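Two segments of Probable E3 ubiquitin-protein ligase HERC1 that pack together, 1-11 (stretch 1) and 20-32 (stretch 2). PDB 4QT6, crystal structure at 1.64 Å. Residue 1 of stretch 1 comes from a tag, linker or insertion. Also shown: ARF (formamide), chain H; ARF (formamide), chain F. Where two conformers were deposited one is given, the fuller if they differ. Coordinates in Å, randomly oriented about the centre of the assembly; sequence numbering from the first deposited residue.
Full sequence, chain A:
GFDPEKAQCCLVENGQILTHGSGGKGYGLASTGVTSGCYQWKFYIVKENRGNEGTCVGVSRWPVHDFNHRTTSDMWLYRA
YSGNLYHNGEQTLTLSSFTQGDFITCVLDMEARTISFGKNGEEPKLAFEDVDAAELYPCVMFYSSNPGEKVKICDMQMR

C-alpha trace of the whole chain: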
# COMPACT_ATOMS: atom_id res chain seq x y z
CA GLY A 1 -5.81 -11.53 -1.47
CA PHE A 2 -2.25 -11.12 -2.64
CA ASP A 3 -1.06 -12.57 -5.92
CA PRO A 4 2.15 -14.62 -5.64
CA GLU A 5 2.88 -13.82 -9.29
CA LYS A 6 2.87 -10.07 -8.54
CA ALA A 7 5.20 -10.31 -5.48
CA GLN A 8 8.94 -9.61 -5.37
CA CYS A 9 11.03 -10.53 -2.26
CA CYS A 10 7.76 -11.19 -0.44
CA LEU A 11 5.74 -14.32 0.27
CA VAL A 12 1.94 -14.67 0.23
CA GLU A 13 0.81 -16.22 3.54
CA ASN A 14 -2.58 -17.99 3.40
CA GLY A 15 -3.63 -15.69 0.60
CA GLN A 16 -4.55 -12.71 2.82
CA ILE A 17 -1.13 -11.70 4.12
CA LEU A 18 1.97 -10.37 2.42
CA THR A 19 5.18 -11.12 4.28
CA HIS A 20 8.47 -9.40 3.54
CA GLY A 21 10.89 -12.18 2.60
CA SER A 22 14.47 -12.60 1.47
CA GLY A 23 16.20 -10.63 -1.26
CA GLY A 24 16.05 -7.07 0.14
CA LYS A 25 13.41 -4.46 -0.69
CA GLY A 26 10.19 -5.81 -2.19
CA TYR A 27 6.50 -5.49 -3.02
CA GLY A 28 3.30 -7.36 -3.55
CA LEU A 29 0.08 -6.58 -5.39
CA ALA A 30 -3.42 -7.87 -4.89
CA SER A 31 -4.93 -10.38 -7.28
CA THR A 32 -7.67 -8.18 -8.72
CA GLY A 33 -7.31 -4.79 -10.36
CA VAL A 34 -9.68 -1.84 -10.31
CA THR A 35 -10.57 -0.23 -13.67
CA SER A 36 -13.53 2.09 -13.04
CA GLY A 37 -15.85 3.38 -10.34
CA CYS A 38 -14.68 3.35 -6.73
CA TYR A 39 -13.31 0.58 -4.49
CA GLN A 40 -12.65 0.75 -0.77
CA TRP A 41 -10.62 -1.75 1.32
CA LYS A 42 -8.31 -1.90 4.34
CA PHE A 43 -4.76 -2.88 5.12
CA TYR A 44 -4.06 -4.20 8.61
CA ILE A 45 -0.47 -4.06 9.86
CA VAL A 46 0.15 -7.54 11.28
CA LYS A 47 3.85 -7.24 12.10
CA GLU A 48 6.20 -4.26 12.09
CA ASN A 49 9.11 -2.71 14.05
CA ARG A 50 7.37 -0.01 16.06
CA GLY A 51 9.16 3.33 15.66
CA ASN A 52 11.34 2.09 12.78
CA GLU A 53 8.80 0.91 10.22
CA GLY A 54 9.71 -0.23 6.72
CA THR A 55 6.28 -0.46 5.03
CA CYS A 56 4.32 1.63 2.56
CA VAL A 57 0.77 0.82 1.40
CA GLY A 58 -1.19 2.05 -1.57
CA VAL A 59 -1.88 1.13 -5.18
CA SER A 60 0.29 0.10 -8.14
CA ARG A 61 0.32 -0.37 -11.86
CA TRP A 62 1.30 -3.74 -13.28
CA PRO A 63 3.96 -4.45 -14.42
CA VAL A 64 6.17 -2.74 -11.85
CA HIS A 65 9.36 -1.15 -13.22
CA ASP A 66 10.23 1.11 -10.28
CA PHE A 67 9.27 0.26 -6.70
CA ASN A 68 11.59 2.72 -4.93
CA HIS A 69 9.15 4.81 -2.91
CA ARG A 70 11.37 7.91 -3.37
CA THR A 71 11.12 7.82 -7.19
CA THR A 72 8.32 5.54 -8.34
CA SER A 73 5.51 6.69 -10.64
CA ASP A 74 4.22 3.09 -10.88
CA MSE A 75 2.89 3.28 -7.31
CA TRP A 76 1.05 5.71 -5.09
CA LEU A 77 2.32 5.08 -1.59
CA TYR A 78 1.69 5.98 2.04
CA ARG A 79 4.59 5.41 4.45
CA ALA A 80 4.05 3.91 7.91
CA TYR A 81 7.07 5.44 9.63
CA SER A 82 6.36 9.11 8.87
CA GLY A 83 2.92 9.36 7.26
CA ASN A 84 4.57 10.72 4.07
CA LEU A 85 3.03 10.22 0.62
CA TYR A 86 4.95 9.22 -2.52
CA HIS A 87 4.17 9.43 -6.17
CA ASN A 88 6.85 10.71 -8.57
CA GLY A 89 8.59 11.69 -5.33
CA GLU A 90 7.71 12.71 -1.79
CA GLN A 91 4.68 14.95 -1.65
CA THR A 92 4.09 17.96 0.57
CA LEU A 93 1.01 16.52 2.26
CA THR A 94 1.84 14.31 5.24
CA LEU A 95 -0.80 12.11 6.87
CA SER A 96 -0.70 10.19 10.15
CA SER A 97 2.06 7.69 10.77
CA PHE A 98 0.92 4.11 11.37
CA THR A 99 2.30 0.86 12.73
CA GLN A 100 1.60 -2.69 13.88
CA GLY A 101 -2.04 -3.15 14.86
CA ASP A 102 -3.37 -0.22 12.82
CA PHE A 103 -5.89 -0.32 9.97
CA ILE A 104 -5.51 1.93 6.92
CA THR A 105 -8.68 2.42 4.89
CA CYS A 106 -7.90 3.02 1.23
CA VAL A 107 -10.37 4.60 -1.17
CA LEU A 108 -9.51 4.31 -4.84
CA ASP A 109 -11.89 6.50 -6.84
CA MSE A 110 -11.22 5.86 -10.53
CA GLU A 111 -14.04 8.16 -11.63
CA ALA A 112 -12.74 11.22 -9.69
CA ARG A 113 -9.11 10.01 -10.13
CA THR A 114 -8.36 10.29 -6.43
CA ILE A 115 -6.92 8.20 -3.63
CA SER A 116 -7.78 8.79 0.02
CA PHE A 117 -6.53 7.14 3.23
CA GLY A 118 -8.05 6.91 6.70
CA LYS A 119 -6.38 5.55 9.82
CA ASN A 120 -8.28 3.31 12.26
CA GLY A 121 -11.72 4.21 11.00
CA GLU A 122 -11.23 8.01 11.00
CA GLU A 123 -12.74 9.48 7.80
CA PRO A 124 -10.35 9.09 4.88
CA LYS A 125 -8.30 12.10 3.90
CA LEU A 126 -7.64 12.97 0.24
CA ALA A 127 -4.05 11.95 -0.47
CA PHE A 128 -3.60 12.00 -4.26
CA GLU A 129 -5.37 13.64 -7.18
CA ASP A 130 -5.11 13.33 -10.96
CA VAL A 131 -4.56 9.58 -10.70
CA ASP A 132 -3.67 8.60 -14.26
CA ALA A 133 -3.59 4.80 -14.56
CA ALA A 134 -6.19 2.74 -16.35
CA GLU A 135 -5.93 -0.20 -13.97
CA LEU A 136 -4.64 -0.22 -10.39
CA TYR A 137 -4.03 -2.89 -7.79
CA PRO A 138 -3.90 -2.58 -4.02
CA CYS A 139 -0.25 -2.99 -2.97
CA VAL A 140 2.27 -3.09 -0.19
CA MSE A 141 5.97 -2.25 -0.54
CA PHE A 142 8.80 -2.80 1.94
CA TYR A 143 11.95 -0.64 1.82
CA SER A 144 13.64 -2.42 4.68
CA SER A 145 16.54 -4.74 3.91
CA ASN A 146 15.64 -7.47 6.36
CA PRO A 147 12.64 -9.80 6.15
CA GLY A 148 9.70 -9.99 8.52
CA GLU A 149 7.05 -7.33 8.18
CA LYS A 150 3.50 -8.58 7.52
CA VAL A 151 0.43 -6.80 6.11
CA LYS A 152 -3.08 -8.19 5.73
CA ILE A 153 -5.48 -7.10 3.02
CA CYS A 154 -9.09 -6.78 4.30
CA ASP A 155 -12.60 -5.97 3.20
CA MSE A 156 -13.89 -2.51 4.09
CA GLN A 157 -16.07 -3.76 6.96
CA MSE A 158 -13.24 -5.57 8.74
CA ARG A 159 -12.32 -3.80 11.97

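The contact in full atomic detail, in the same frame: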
# COMPACT_ATOMS: atom_id res chain seq x y z
N GLY A 1 -7.11 -11.25 -2.15
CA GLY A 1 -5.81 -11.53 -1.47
C GLY A 1 -4.66 -11.06 -2.31
O GLY A 1 -4.87 -10.30 -3.26
N PHE A 2 -3.46 -11.50 -1.94
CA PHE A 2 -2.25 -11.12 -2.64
C PHE A 2 -1.94 -12.16 -3.69
O PHE A 2 -2.20 -13.35 -3.51
CB PHE A 2 -1.08 -10.97 -1.68
CG PHE A 2 -1.18 -9.75 -0.80
CD1 PHE A 2 -0.77 -8.51 -1.28
CD2 PHE A 2 -1.71 -9.83 0.48
CE1 PHE A 2 -0.87 -7.37 -0.49
CE2 PHE A 2 -1.77 -8.69 1.30
CZ PHE A 2 -1.37 -7.45 0.80
N ASP A 3 -1.38 -11.70 -4.80
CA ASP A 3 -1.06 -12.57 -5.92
C ASP A 3 0.41 -12.97 -5.86
O ASP A 3 1.28 -12.13 -6.02
CB ASP A 3 -1.33 -11.80 -7.21
CG ASP A 3 -1.18 -12.64 -8.46
OD1 ASP A 3 -0.62 -13.76 -8.39
OD2 ASP A 3 -1.65 -12.16 -9.52
N PRO A 4 0.72 -14.27 -5.68
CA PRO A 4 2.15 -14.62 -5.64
C PRO A 4 2.91 -14.34 -6.93
O PRO A 4 4.14 -14.23 -6.90
CB PRO A 4 2.15 -16.11 -5.27
CG PRO A 4 0.79 -16.60 -5.59
CD PRO A 4 -0.17 -15.45 -5.56
N GLU A 5 2.22 -14.19 -8.05
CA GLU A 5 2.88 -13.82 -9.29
C GLU A 5 3.18 -12.33 -9.43
O GLU A 5 3.95 -11.94 -10.31
CB GLU A 5 2.09 -14.32 -10.47
CG GLU A 5 2.37 -15.80 -10.65
CD GLU A 5 1.64 -16.40 -11.83
OE1 GLU A 5 2.29 -16.65 -12.85
OE2 GLU A 5 0.41 -16.64 -11.70
N LYS A 6 2.62 -11.51 -8.54
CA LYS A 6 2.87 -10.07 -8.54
C LYS A 6 3.59 -9.66 -7.23
O LYS A 6 3.33 -8.58 -6.66
CB LYS A 6 1.56 -9.32 -8.77
CG LYS A 6 0.82 -9.71 -10.05
CD LYS A 6 -0.11 -8.65 -10.64
CE LYS A 6 -1.36 -8.40 -9.83
NZ LYS A 6 -2.42 -9.45 -9.96
N ALA A 7 4.44 -10.54 -6.71
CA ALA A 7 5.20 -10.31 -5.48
C ALA A 7 6.68 -10.49 -5.77
O ALA A 7 7.08 -11.42 -6.47
CB ALA A 7 4.77 -11.27 -4.40
N GLN A 8 7.49 -9.59 -5.22
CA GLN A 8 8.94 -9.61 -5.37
C GLN A 8 9.56 -9.50 -3.97
O GLN A 8 9.28 -8.54 -3.24
CB GLN A 8 9.35 -8.44 -6.27
CG GLN A 8 10.83 -8.13 -6.33
CD GLN A 8 11.63 -9.12 -7.16
OE1 GLN A 8 11.10 -10.08 -7.73
NE2 GLN A 8 12.92 -8.87 -7.23
N CYS A 9 10.40 -10.47 -3.60
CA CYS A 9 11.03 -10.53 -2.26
C CYS A 9 10.03 -10.52 -1.11
O CYS A 9 10.32 -10.05 0.01
CB CYS A 9 12.09 -9.44 -2.08
SG CYS A 9 13.29 -9.43 -3.43
N CYS A 10 8.83 -11.04 -1.41
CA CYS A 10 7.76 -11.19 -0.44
C CYS A 10 7.12 -12.54 -0.70
O CYS A 10 7.22 -13.07 -1.81
CB CYS A 10 6.69 -10.11 -0.62
SG CYS A 10 7.28 -8.44 -0.29
N LEU A 11 6.48 -13.06 0.34
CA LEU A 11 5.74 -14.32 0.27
C LEU A 11 4.27 -14.04 0.58
O LEU A 11 3.98 -13.19 1.43
CB LEU A 11 6.27 -15.26 1.35
CG LEU A 11 7.76 -15.61 1.24
CD1 LEU A 11 8.26 -16.24 2.54
CD2 LEU A 11 8.05 -16.47 0.03
N HIS A 20 7.24 -9.84 4.14
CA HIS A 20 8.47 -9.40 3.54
C HIS A 20 9.48 -10.54 3.71
O HIS A 20 9.69 -11.01 4.83
CB HIS A 20 8.98 -8.14 4.21
CG HIS A 20 10.20 -7.56 3.58
ND1 HIS A 20 11.01 -6.64 4.21
CD2 HIS A 20 10.74 -7.77 2.35
CE1 HIS A 20 11.99 -6.30 3.40
NE2 HIS A 20 11.87 -6.98 2.28
N GLY A 21 10.01 -11.01 2.60
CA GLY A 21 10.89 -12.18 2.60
C GLY A 21 12.33 -11.82 2.34
O GLY A 21 12.77 -10.71 2.65
N SER A 22 13.06 -12.79 1.79
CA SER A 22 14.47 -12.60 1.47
C SER A 22 14.65 -11.84 0.16
O SER A 22 13.76 -11.82 -0.69
CB SER A 22 15.17 -13.96 1.36
OG SER A 22 14.76 -14.65 0.18
N GLY A 23 15.83 -11.25 -0.01
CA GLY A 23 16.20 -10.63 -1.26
C GLY A 23 16.27 -9.12 -1.23
O GLY A 23 16.58 -8.50 -2.25
N GLY A 24 15.99 -8.52 -0.06
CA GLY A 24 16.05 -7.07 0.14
C GLY A 24 14.69 -6.42 -0.02
O GLY A 24 13.67 -7.01 0.33
N LYS A 25 14.67 -5.21 -0.55
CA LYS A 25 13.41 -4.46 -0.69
C LYS A 25 12.45 -5.20 -1.62
O LYS A 25 12.87 -5.93 -2.53
CB LYS A 25 13.68 -3.06 -1.20
CG LYS A 25 14.58 -2.23 -0.29
CD LYS A 25 14.66 -0.81 -0.80
CE LYS A 25 15.74 0.00 -0.12
NZ LYS A 25 15.68 1.39 -0.66
N GLY A 26 11.14 -5.01 -1.42
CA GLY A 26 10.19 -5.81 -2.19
C GLY A 26 8.80 -5.22 -2.22
O GLY A 26 8.55 -4.19 -1.60
N TYR A 27 7.90 -5.92 -2.91
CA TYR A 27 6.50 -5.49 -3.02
C TYR A 27 5.60 -6.67 -3.28
O TYR A 27 6.04 -7.75 -3.68
CB TYR A 27 6.32 -4.46 -4.15
CG TYR A 27 6.61 -5.02 -5.52
CD1 TYR A 27 5.67 -5.77 -6.20
CD2 TYR A 27 7.85 -4.85 -6.10
CE1 TYR A 27 5.95 -6.34 -7.42
CE2 TYR A 27 8.13 -5.38 -7.33
CZ TYR A 27 7.19 -6.14 -7.98
OH TYR A 27 7.46 -6.68 -9.22
N GLY A 28 4.31 -6.43 -3.09
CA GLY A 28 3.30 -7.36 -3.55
C GLY A 28 1.99 -6.64 -3.85
O GLY A 28 1.58 -5.74 -3.12
N LEU A 29 1.38 -7.06 -4.95
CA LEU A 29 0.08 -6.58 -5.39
C LEU A 29 -1.03 -7.58 -5.15
O LEU A 29 -0.80 -8.80 -5.15
CB LEU A 29 0.09 -6.25 -6.89
CG LEU A 29 0.69 -4.89 -7.31
CD1 LEU A 29 2.14 -4.69 -6.86
CD2 LEU A 29 0.56 -4.78 -8.82
N ALA A 30 -2.24 -7.05 -5.01
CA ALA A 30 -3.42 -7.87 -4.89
C ALA A 30 -3.72 -8.59 -6.20
O ALA A 30 -3.27 -8.19 -7.29
CB ALA A 30 -4.61 -7.03 -4.48
N SER A 31 -4.55 -9.62 -6.11
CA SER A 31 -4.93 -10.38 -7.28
C SER A 31 -5.72 -9.60 -8.32
O SER A 31 -5.45 -9.68 -9.55
CB SER A 31 -5.73 -11.61 -6.83
OG SER A 31 -4.94 -12.45 -6.02
N THR A 32 -6.69 -8.82 -7.84
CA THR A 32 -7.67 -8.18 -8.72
C THR A 32 -7.45 -6.68 -8.84
O THR A 32 -7.22 -5.99 -7.85
CB THR A 32 -9.10 -8.34 -8.14
OG1 THR A 32 -9.32 -9.70 -7.74
CG2 THR A 32 -10.16 -7.94 -9.17
N ARF H . 12.10 -13.92 -1.62
C ARF H . 11.07 -14.27 -0.84
O ARF H . 11.29 -14.74 0.27
N ARF F . -8.62 -6.57 -2.98
C ARF F . -8.57 -7.54 -2.05
O ARF F . -7.81 -8.49 -2.22
O HOH W 1 -6.56 -13.36 -4.13
O HOH W 2 1.50 -10.11 -3.99

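Stretch 1 runs antiparallel to the strand 26–30 of stretch 2, but a type I turn from Asp-3 to Lys-6 breaks the pairing into two ladders. Before the turn, Ser-31 N donates to Gly-1 O (2.9 Å; Gly-1 is a tag residue) and Asp-3 N to Leu-29 O (3.0 Å), framing the Phe-2/Ala-30 pair. After it, Leu-29 N donates to Lys-6 O (3.0 Å), so both backbone polar atoms of Leu-29 are used, one on each side of the corner. Gln-8 and Tyr-27 then form a reciprocal pair, Gln-8 N to Tyr-27 O at 2.8 Å and Tyr-27 N to Gln-8 O at 3.0 Å. Beyond them, Gly-21 N reaches Cys-9 O (2.8 Å), joining the segment at His-20 to the same edge. Water 2 donates to Asp-3 O and Leu-29 O, both at 2.9 Å, filling the gap at the turn.

Charge and polarity gather around Lys-6. Its side chain starts sideways, but NZ forms a salt bridge with Asp-3 OD2 (2.9 Å) and donates to Ser-31 O (3.1 Å) and, weakly, to Ala-30 O (3.1 Å), tying the turn to the end of the strand. Asp-3 OD1 also accepts from Glu-5 N (2.9 Å).

Among the side chains, Gln-8 CB lies over one face of the Tyr-27 ring, 3.8 Å from its centroid, a CH-pi contact, while Lys-6 O meets the ring edge. Cys-9 points into the loop, with CB 3.2 Å from Ser-22 O and SG 3.6 Å from Gly-23 O. The glycines make this closeness possible: a CB on Gly-26 would clash with Gln-8 O and Cys-9 CB, and one on Gly-23 with Cys-9 SG. His-20 NE2 braces the loop by donating to Gly-24 O (2.7 Å).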